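Local coordinates for restriction endonuclease Hpy99I (PDB 3GOX), which cleaves DNA, probably at a specific target sequence, as a zinc-binding type II restriction endonuclease of the beta-beta-alpha-Me class, at residues 23-27 / 50-56; 85-91 / 103-109. One frame throughout, in Å; residues are numbered along the deposited sequence.

Contact 1: 23-27 / 50-56; sequences QLGNI and LNELKRV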
loop_
_atom_site.group_PDB
_atom_site.type_symbol
_atom_site.label_atom_id
_atom_site.label_comp_id
_atom_site.label_asym_id
_atom_site.label_seq_id
_atom_site.Cartn_x
_atom_site.Cartn_y
_atom_site.Cartn_z
ATOM N N GLN A 23 -18.427 23.481 -22.057
ATOM C CA GLN A 23 -19.219 22.255 -21.988
ATOM C C GLN A 23 -19.391 21.631 -23.359
ATOM O O GLN A 23 -19.834 22.290 -24.306
ATOM C CB GLN A 23 -20.608 22.553 -21.413
ATOM C CG GLN A 23 -21.411 21.304 -21.010
ATOM C CD GLN A 23 -21.087 20.781 -19.621
ATOM O OE1 GLN A 23 -20.625 21.525 -18.746
ATOM N NE2 GLN A 23 -21.379 19.490 -19.393
ATOM N N LEU A 24 -19.084 20.348 -23.448
ATOM C CA LEU A 24 -19.267 19.574 -24.668
ATOM C C LEU A 24 -20.149 18.374 -24.340
ATOM O O LEU A 24 -19.657 17.298 -24.009
ATOM C CB LEU A 24 -17.909 19.138 -25.226
ATOM C CG LEU A 24 -16.937 20.260 -25.588
ATOM C CD1 LEU A 24 -15.502 19.751 -25.803
ATOM C CD2 LEU A 24 -17.413 21.074 -26.792
ATOM N N GLY A 25 -21.460 18.577 -24.409
ATOM C CA GLY A 25 -22.416 17.537 -24.035
ATOM C C GLY A 25 -22.228 17.151 -22.575
ATOM O O GLY A 25 -22.421 17.986 -21.685
ATOM N N ASN A 26 -21.813 15.903 -22.345
ATOM C CA ASN A 26 -21.573 15.379 -20.992
ATOM C C ASN A 26 -20.267 15.844 -20.391
ATOM O O ASN A 26 -20.039 15.648 -19.191
ATOM C CB ASN A 26 -21.520 13.842 -20.991
ATOM C CG ASN A 26 -22.816 13.207 -21.390
ATOM O OD1 ASN A 26 -23.894 13.666 -21.019
ATOM N ND2 ASN A 26 -22.716 12.101 -22.137
ATOM N N ILE A 27 -19.404 16.442 -21.215
ATOM C CA ILE A 27 -18.034 16.763 -20.819
ATOM C C ILE A 27 -17.951 18.173 -20.251
ATOM O O ILE A 27 -18.206 19.140 -20.962
ATOM C CB ILE A 27 -17.093 16.666 -22.023
ATOM C CG1 ILE A 27 -17.193 15.278 -22.659
ATOM C CG2 ILE A 27 -15.667 16.996 -21.615
ATOM C CD1 ILE A 27 -16.878 14.117 -21.747
ATOM N N LEU A 50 -14.402 10.064 -18.459
ATOM C CA LEU A 50 -15.639 9.383 -18.823
ATOM C C LEU A 50 -15.433 8.337 -19.923
ATOM O O LEU A 50 -16.360 7.612 -20.273
ATOM C CB LEU A 50 -16.704 10.409 -19.219
ATOM C CG LEU A 50 -17.159 11.295 -18.046
ATOM C CD1 LEU A 50 -18.346 12.151 -18.480
ATOM C CD2 LEU A 50 -17.485 10.507 -16.772
ATOM N N ASN A 51 -14.211 8.268 -20.462
ATOM C CA ASN A 51 -13.863 7.325 -21.529
ATOM C C ASN A 51 -14.759 7.535 -22.738
ATOM O O ASN A 51 -15.252 6.567 -23.313
ATOM C CB ASN A 51 -13.932 5.858 -21.070
ATOM C CG ASN A 51 -13.112 4.925 -21.951
ATOM O OD1 ASN A 51 -12.040 5.293 -22.445
ATOM N ND2 ASN A 51 -13.605 3.704 -22.141
ATOM N N GLU A 52 -14.978 8.799 -23.081
ATOM C CA GLU A 52 -15.913 9.192 -24.134
ATOM C C GLU A 52 -15.120 9.804 -25.288
ATOM O O GLU A 52 -14.355 10.731 -25.074
ATOM C CB GLU A 52 -16.908 10.211 -23.580
ATOM C CG GLU A 52 -18.048 10.488 -24.502
ATOM C CD GLU A 52 -19.174 11.284 -23.847
ATOM O OE1 GLU A 52 -19.453 11.105 -22.637
ATOM O OE2 GLU A 52 -19.790 12.080 -24.578
ATOM N N LEU A 53 -15.312 9.263 -26.494
ATOM C CA LEU A 53 -14.620 9.737 -27.692
ATOM C C LEU A 53 -15.593 10.653 -28.416
ATOM O O LEU A 53 -16.693 10.229 -28.786
ATOM C CB LEU A 53 -14.211 8.544 -28.591
ATOM C CG LEU A 53 -12.727 8.410 -28.981
ATOM C CD1 LEU A 53 -12.478 7.200 -29.879
ATOM C CD2 LEU A 53 -12.219 9.647 -29.640
ATOM N N LYS A 54 -15.205 11.917 -28.598
ATOM C CA LYS A 54 -16.088 12.923 -29.176
ATOM C C LYS A 54 -15.395 13.686 -30.287
ATOM O O LYS A 54 -14.195 13.943 -30.210
ATOM C CB LYS A 54 -16.502 13.928 -28.104
ATOM C CG LYS A 54 -17.523 13.379 -27.111
ATOM C CD LYS A 54 -17.850 14.384 -26.031
ATOM C CE LYS A 54 -18.732 15.506 -26.547
ATOM N NZ LYS A 54 -20.157 15.108 -26.763
ATOM N N ARG A 55 -16.173 14.067 -31.301
ATOM C CA ARG A 55 -15.708 14.996 -32.333
ATOM C C ARG A 55 -15.825 16.434 -31.831
ATOM O O ARG A 55 -16.923 16.877 -31.464
ATOM C CB ARG A 55 -16.508 14.850 -33.635
ATOM C CG ARG A 55 -15.933 15.708 -34.736
ATOM C CD ARG A 55 -16.491 15.382 -36.102
ATOM N NE ARG A 55 -16.062 14.078 -36.624
ATOM C CZ ARG A 55 -14.811 13.747 -36.970
ATOM N NH1 ARG A 55 -13.795 14.599 -36.831
ATOM N NH2 ARG A 55 -14.569 12.529 -37.446
ATOM N N VAL A 56 -14.709 17.166 -31.839
ATOM C CA VAL A 56 -14.655 18.507 -31.253
ATOM C C VAL A 56 -13.935 19.475 -32.189
ATOM O O VAL A 56 -12.854 19.177 -32.677
ATOM C CB VAL A 56 -13.924 18.512 -29.880
ATOM C CG1 VAL A 56 -14.044 19.895 -29.246
ATOM C CG2 VAL A 56 -14.497 17.420 -28.931
HETATM O O HOH W 1 -21.382 14.037 -24.511
#
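N26, E52 and K54 converge on one water molecule, which joins the tip of a tight turn to a strand with which segment 23-27 shares no backbone hydrogen bond. The water accepts from N26 N at 2.9 Å and from K54 NZ at 2.8 Å, and donates to E52 OE2. The other carboxylate oxygen meets the turn directly: N26 ND2 reaches E52 OE1 over 3.4 Å in a weak but nearly straight hydrogen bond, the amide standing almost upright (80°) on the carboxylate plane. E52 gets there because its CG lies opposite the backbone N (chi1 -170°) and the chain beyond runs extended. K54 NZ and E52 OE2 form only a long salt bridge, and the water hydrogen-bonds to both of these atoms.

The turn is type II', from L24 to I27, with G25 carrying the positive phi expected at its second position. L24 and I27 exchange backbone hydrogen bonds in both directions, and Q23 NE2 donates to G25 O at 2.9 Å. Beside this polar cluster, the aliphatic part of K54 runs past I27 in the opposite direction, K54 CD lying 3.5 Å from I27 CG1. A bend at chi3 (74°) brings K54 CE to 3.2 Å from L24 O, and a second at chi4 swings NZ toward the water. At one end L24 CD1 packs on V56 CG1 at 3.7 Å, the two side chains crossing at roughly a right angle; at the other, I27 CD1 meets L50 CD1 at 4.1 Å.

Within the SH3 domain, the turn belongs to the loop joining strands 17-20 and 32-39. Strand 52-57 is an outermost strand of this chain's five-stranded antiparallel sheet and pairs with 42-47, where I27 also packs on F47; L24 reaches E60 in the following loop.

Contact 2: 85-91 / 103-109; sequences KNTDGFE and TRPSCRE. With ZN (zinc ion), chain E; nucleotides of chain D.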
loop_
_atom_site.group_PDB
_atom_site.type_symbol
_atom_site.label_atom_id
_atom_site.label_comp_id
_atom_site.label_asym_id
_atom_site.label_seq_id
_atom_site.Cartn_x
_atom_site.Cartn_y
_atom_site.Cartn_z
ATOM N N LYS A 85 -7.533 20.679 -12.249
ATOM C CA LYS A 85 -8.010 21.472 -11.120
ATOM C C LYS A 85 -6.842 22.170 -10.441
ATOM O O LYS A 85 -5.700 21.747 -10.553
ATOM C CB LYS A 85 -8.735 20.564 -10.119
ATOM C CG LYS A 85 -10.015 19.980 -10.656
ATOM C CD LYS A 85 -10.818 19.248 -9.572
ATOM C CE LYS A 85 -12.125 18.689 -10.131
ATOM N NZ LYS A 85 -13.078 18.279 -9.045
ATOM N N ASN A 86 -7.140 23.212 -9.672
ATOM C CA ASN A 86 -6.112 23.850 -8.859
ATOM C C ASN A 86 -5.594 22.878 -7.804
ATOM O O ASN A 86 -6.331 21.989 -7.346
ATOM C CB ASN A 86 -6.649 25.103 -8.174
ATOM C CG ASN A 86 -6.948 26.226 -9.150
ATOM O OD1 ASN A 86 -6.343 26.322 -10.226
ATOM N ND2 ASN A 86 -7.881 27.091 -8.776
ATOM N N THR A 87 -4.330 23.060 -7.410
ATOM C CA THR A 87 -3.691 22.217 -6.380
ATOM C C THR A 87 -4.516 22.089 -5.110
ATOM O O THR A 87 -4.572 21.003 -4.528
ATOM C CB THR A 87 -2.302 22.758 -6.006
ATOM O OG1 THR A 87 -1.490 22.790 -7.182
ATOM C CG2 THR A 87 -1.623 21.887 -4.970
ATOM N N ASP A 88 -5.172 23.179 -4.707
ATOM C CA ASP A 88 -6.002 23.136 -3.492
ATOM C C ASP A 88 -7.287 22.306 -3.627
ATOM O O ASP A 88 -7.987 22.127 -2.627
ATOM C CB ASP A 88 -6.287 24.543 -2.925
ATOM C CG ASP A 88 -7.284 25.355 -3.740
ATOM O OD1 ASP A 88 -7.812 24.904 -4.778
ATOM O OD2 ASP A 88 -7.548 26.513 -3.327
ATOM N N GLY A 89 -7.579 21.790 -4.831
ATOM C CA GLY A 89 -8.671 20.834 -5.050
ATOM C C GLY A 89 -8.316 19.405 -4.653
ATOM O O GLY A 89 -9.130 18.499 -4.832
ATOM N N PHE A 90 -7.094 19.209 -4.143
ATOM C CA PHE A 90 -6.570 17.913 -3.706
ATOM C C PHE A 90 -6.047 18.062 -2.283
ATOM O O PHE A 90 -5.476 19.094 -1.951
ATOM C CB PHE A 90 -5.411 17.474 -4.597
ATOM C CG PHE A 90 -5.771 17.347 -6.059
ATOM C CD1 PHE A 90 -6.019 16.110 -6.608
ATOM C CD2 PHE A 90 -5.852 18.461 -6.882
ATOM C CE1 PHE A 90 -6.335 15.981 -7.950
ATOM C CE2 PHE A 90 -6.170 18.325 -8.212
ATOM C CZ PHE A 90 -6.414 17.107 -8.741
ATOM N N GLU A 91 -6.246 17.031 -1.473
ATOM C CA GLU A 91 -5.874 17.021 -0.063
ATOM C C GLU A 91 -4.397 16.672 0.117
ATOM O O GLU A 91 -3.916 15.662 -0.438
ATOM C CB GLU A 91 -6.743 15.989 0.653
ATOM C CG GLU A 91 -6.592 15.906 2.148
ATOM C CD GLU A 91 -7.527 14.879 2.737
ATOM O OE1 GLU A 91 -7.306 13.669 2.536
ATOM O OE2 GLU A 91 -8.485 15.289 3.439
ATOM N N THR A 103 0.047 15.715 -2.500
ATOM C CA THR A 103 -1.398 15.631 -2.399
ATOM C C THR A 103 -1.875 14.284 -2.942
ATOM O O THR A 103 -1.172 13.642 -3.720
ATOM C CB THR A 103 -2.073 16.787 -3.162
ATOM O OG1 THR A 103 -1.629 16.801 -4.525
ATOM C CG2 THR A 103 -1.725 18.131 -2.522
ATOM N N ARG A 104 -3.054 13.840 -2.514
ATOM C CA ARG A 104 -3.637 12.612 -3.044
ATOM C C ARG A 104 -3.798 12.756 -4.556
ATOM O O ARG A 104 -4.000 13.873 -5.037
ATOM C CB ARG A 104 -4.999 12.320 -2.397
ATOM C CG ARG A 104 -5.004 12.061 -0.896
ATOM C CD ARG A 104 -6.337 11.513 -0.504
ATOM N NE ARG A 104 -6.509 11.300 0.928
ATOM C CZ ARG A 104 -6.216 10.184 1.602
ATOM N NH1 ARG A 104 -5.634 9.158 1.013
ATOM N NH2 ARG A 104 -6.479 10.128 2.897
ATOM N N PRO A 105 -3.736 11.645 -5.296
ATOM C CA PRO A 105 -3.898 11.750 -6.766
ATOM C C PRO A 105 -5.340 12.008 -7.195
ATOM O O PRO A 105 -5.551 12.458 -8.331
ATOM C CB PRO A 105 -3.426 10.388 -7.258
ATOM C CG PRO A 105 -3.705 9.453 -6.118
ATOM C CD PRO A 105 -3.465 10.264 -4.870
ATOM N N SER A 106 -6.316 11.714 -6.335
ATOM C CA SER A 106 -7.738 11.951 -6.601
ATOM C C SER A 106 -8.205 13.227 -5.896
ATOM O O SER A 106 -7.871 13.459 -4.728
ATOM C CB SER A 106 -8.579 10.768 -6.109
ATOM O OG SER A 106 -8.008 9.533 -6.455
ATOM N N CYS A 107 -8.957 14.050 -6.622
ATOM C CA CYS A 107 -9.445 15.324 -6.108
ATOM C C CYS A 107 -10.450 15.114 -4.981
ATOM O O CYS A 107 -10.993 14.023 -4.795
ATOM C CB CYS A 107 -10.076 16.152 -7.240
ATOM S SG CYS A 107 -11.665 15.546 -7.845
ATOM N N ARG A 108 -10.721 16.180 -4.240
ATOM C CA ARG A 108 -11.643 16.098 -3.119
ATOM C C ARG A 108 -13.012 15.566 -3.534
ATOM O O ARG A 108 -13.614 14.811 -2.784
ATOM C CB ARG A 108 -11.770 17.447 -2.417
ATOM C CG ARG A 108 -10.482 17.940 -1.777
ATOM C CD ARG A 108 -10.680 19.322 -1.154
ATOM N NE ARG A 108 -9.423 20.057 -1.017
ATOM C CZ ARG A 108 -8.602 19.987 0.034
ATOM N NH1 ARG A 108 -8.899 19.216 1.075
ATOM N NH2 ARG A 108 -7.470 20.699 0.047
ATOM N N GLU A 109 -13.520 15.957 -4.695
ATOM C CA GLU A 109 -14.817 15.463 -5.152
ATOM C C GLU A 109 -14.795 13.945 -5.376
ATOM O O GLU A 109 -15.703 13.242 -4.950
ATOM C CB GLU A 109 -15.283 16.195 -6.412
ATOM C CG GLU A 109 -15.645 17.646 -6.155
ATOM C CD GLU A 109 -16.683 17.794 -5.067
ATOM O OE1 GLU A 109 -17.775 17.188 -5.197
ATOM O OE2 GLU A 109 -16.407 18.505 -4.072
HETATM ZN ZN ZN E . -11.550 13.968 -9.583
ATOM P P DT D 5 0.222 8.825 -6.667
ATOM O OP1 DT D 5 -0.281 8.487 -8.029
ATOM O OP2 DT D 5 0.018 10.187 -6.130
ATOM O "O5'" DT D 5 -0.458 7.794 -5.666
ATOM C "C5'" DT D 5 -0.586 6.419 -6.010
ATOM C "C4'" DT D 5 -0.951 5.625 -4.780
ATOM O "O4'" DT D 5 0.124 5.706 -3.836
ATOM C "C3'" DT D 5 -2.174 6.172 -4.050
ATOM O "O3'" DT D 5 -3.323 5.446 -4.495
ATOM C "C2'" DT D 5 -1.866 5.930 -2.577
ATOM C "C1'" DT D 5 -0.403 5.480 -2.547
ATOM N N1 DT D 5 0.492 6.158 -1.601
ATOM C C2 DT D 5 1.183 5.371 -0.714
ATOM O O2 DT D 5 1.023 4.164 -0.634
ATOM N N3 DT D 5 2.073 6.048 0.079
ATOM C C4 DT D 5 2.330 7.404 0.077
ATOM O O4 DT D 5 3.185 7.862 0.827
ATOM C C5 DT D 5 1.539 8.179 -0.858
ATOM C C7 DT D 5 1.732 9.662 -0.924
ATOM C C6 DT D 5 0.666 7.524 -1.635
ATOM P P DG D 7 -8.401 4.223 0.297
ATOM O OP1 DG D 7 -9.640 3.665 -0.301
ATOM O OP2 DG D 7 -8.117 5.673 0.186
ATOM O "O5'" DG D 7 -8.403 3.849 1.846
ATOM C "C5'" DG D 7 -8.454 2.489 2.244
ATOM C "C4'" DG D 7 -8.243 2.367 3.735
ATOM O "O4'" DG D 7 -6.981 2.992 4.081
ATOM C "C3'" DG D 7 -9.282 3.051 4.621
ATOM O "O3'" DG D 7 -9.327 2.367 5.875
ATOM C "C2'" DG D 7 -8.696 4.438 4.796
ATOM C "C1'" DG D 7 -7.201 4.145 4.883
ATOM N N9 DG D 7 -6.346 5.223 4.384
ATOM C C8 DG D 7 -6.665 6.146 3.412
ATOM N N7 DG D 7 -5.730 7.037 3.218
ATOM C C5 DG D 7 -4.724 6.681 4.106
ATOM C C6 DG D 7 -3.470 7.298 4.373
ATOM O O6 DG D 7 -2.999 8.333 3.887
ATOM N N1 DG D 7 -2.748 6.598 5.335
ATOM C C2 DG D 7 -3.180 5.464 5.977
ATOM N N2 DG D 7 -2.326 4.935 6.873
ATOM N N3 DG D 7 -4.358 4.892 5.759
ATOM C C4 DG D 7 -5.074 5.549 4.818
ATOM P P DC D 6 -4.795 5.936 -4.088
ATOM O OP1 DC D 6 -5.723 5.408 -5.121
ATOM O OP2 DC D 6 -4.782 7.384 -3.782
ATOM O "O5'" DC D 6 -5.091 5.153 -2.733
ATOM C "C5'" DC D 6 -5.176 3.732 -2.719
ATOM C "C4'" DC D 6 -4.987 3.223 -1.311
ATOM O "O4'" DC D 6 -3.639 3.470 -0.873
ATOM C "C3'" DC D 6 -5.848 3.936 -0.282
ATOM O "O3'" DC D 6 -7.169 3.381 -0.298
ATOM C "C2'" DC D 6 -5.098 3.656 1.007
ATOM C "C1'" DC D 6 -3.632 3.558 0.549
ATOM N N1 DC D 6 -2.773 4.694 0.922
ATOM C C2 DC D 6 -1.560 4.432 1.569
ATOM O O2 DC D 6 -1.229 3.252 1.763
ATOM N N3 DC D 6 -0.777 5.467 1.953
ATOM C C4 DC D 6 -1.155 6.722 1.698
ATOM N N4 DC D 6 -0.351 7.709 2.105
ATOM C C5 DC D 6 -2.376 7.017 1.018
ATOM C C6 DC D 6 -3.148 5.983 0.654
HETATM O O HOH W 2 -12.101 18.772 -5.866
HETATM O O HOH W 3 -8.071 14.909 -2.380
HETATM O O HOH W 4 -8.763 11.815 3.852
#
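The first Cys4 zinc site is built partly here: C107 SG binds the zinc ion at 2.4 Å, with C78, C81 and C110 completing the shell. C107 also occupies the N-cap of helix 108-115, and its thiolate caps a backbone N of that helix. The extended chain of K85 runs in beside it, placing K85 NZ 3.3 Å from C107 SG, where a positive charge would probably ease the negative charge of the metal-bound sulfur. C107 CB lies over one face of the F90 ring, off-centre, in a CH-pi contact, while P105 O sits at the ring's edge.

R108, the next residue, fastens the helix start to the 3-10 turn 87-89. R108 N donates to G89 O at 2.9 Å, and the side chain grips D88 O side-on with R108 NE (3.0 Å) and NH2 (3.1 Å). The carbonyl oxygen lies in the guanidinium plane, and both nitrogens approach it from the same face of the carbonyl.

Farther along, R104 N bonds to E91 O, and the two side chains run side by side in the same direction. E91 OE1 takes R104 NE at 3.0 Å in a nearly straight hydrogen bond (170°) that forms part of a salt bridge, and a water links the same oxygen to R104 NH2. The guanidinium offers its edge to the bound DNA: R104 NH1 (3.1 Å) and NH2 (3.2 Å) both donate to N7 of DG7 of chain D. This major-groove contact shares N7 alone, unlike the classical arginine-guanine pair with N7 and O6, and adjoins a Cys4 zinc site at a helix N terminus.

How the contacts relate
From the N terminus the chain first forms the SH3 domain, where contact 1 closes the path from the loop after strand 17-20, through strands 32-39 and 42-47, to strand 52-57. Contact 2 opens later, in the beta4-alpha2 domain, and closes the shorter excursion through strands 92-95 and 101-103, bringing the end of strand 84-86 to the start of helix 108-115. The two loops therefore follow in series, neither nested nor crossing. The centres of contacts 1 and 2 lie about 22 Å apart, and the nearest atoms of contacts 1 and 2 about 12 Å, without touching. The zinc ion that contact 2 helps to bind is about 10 Å from the L50 side chain of contact 1.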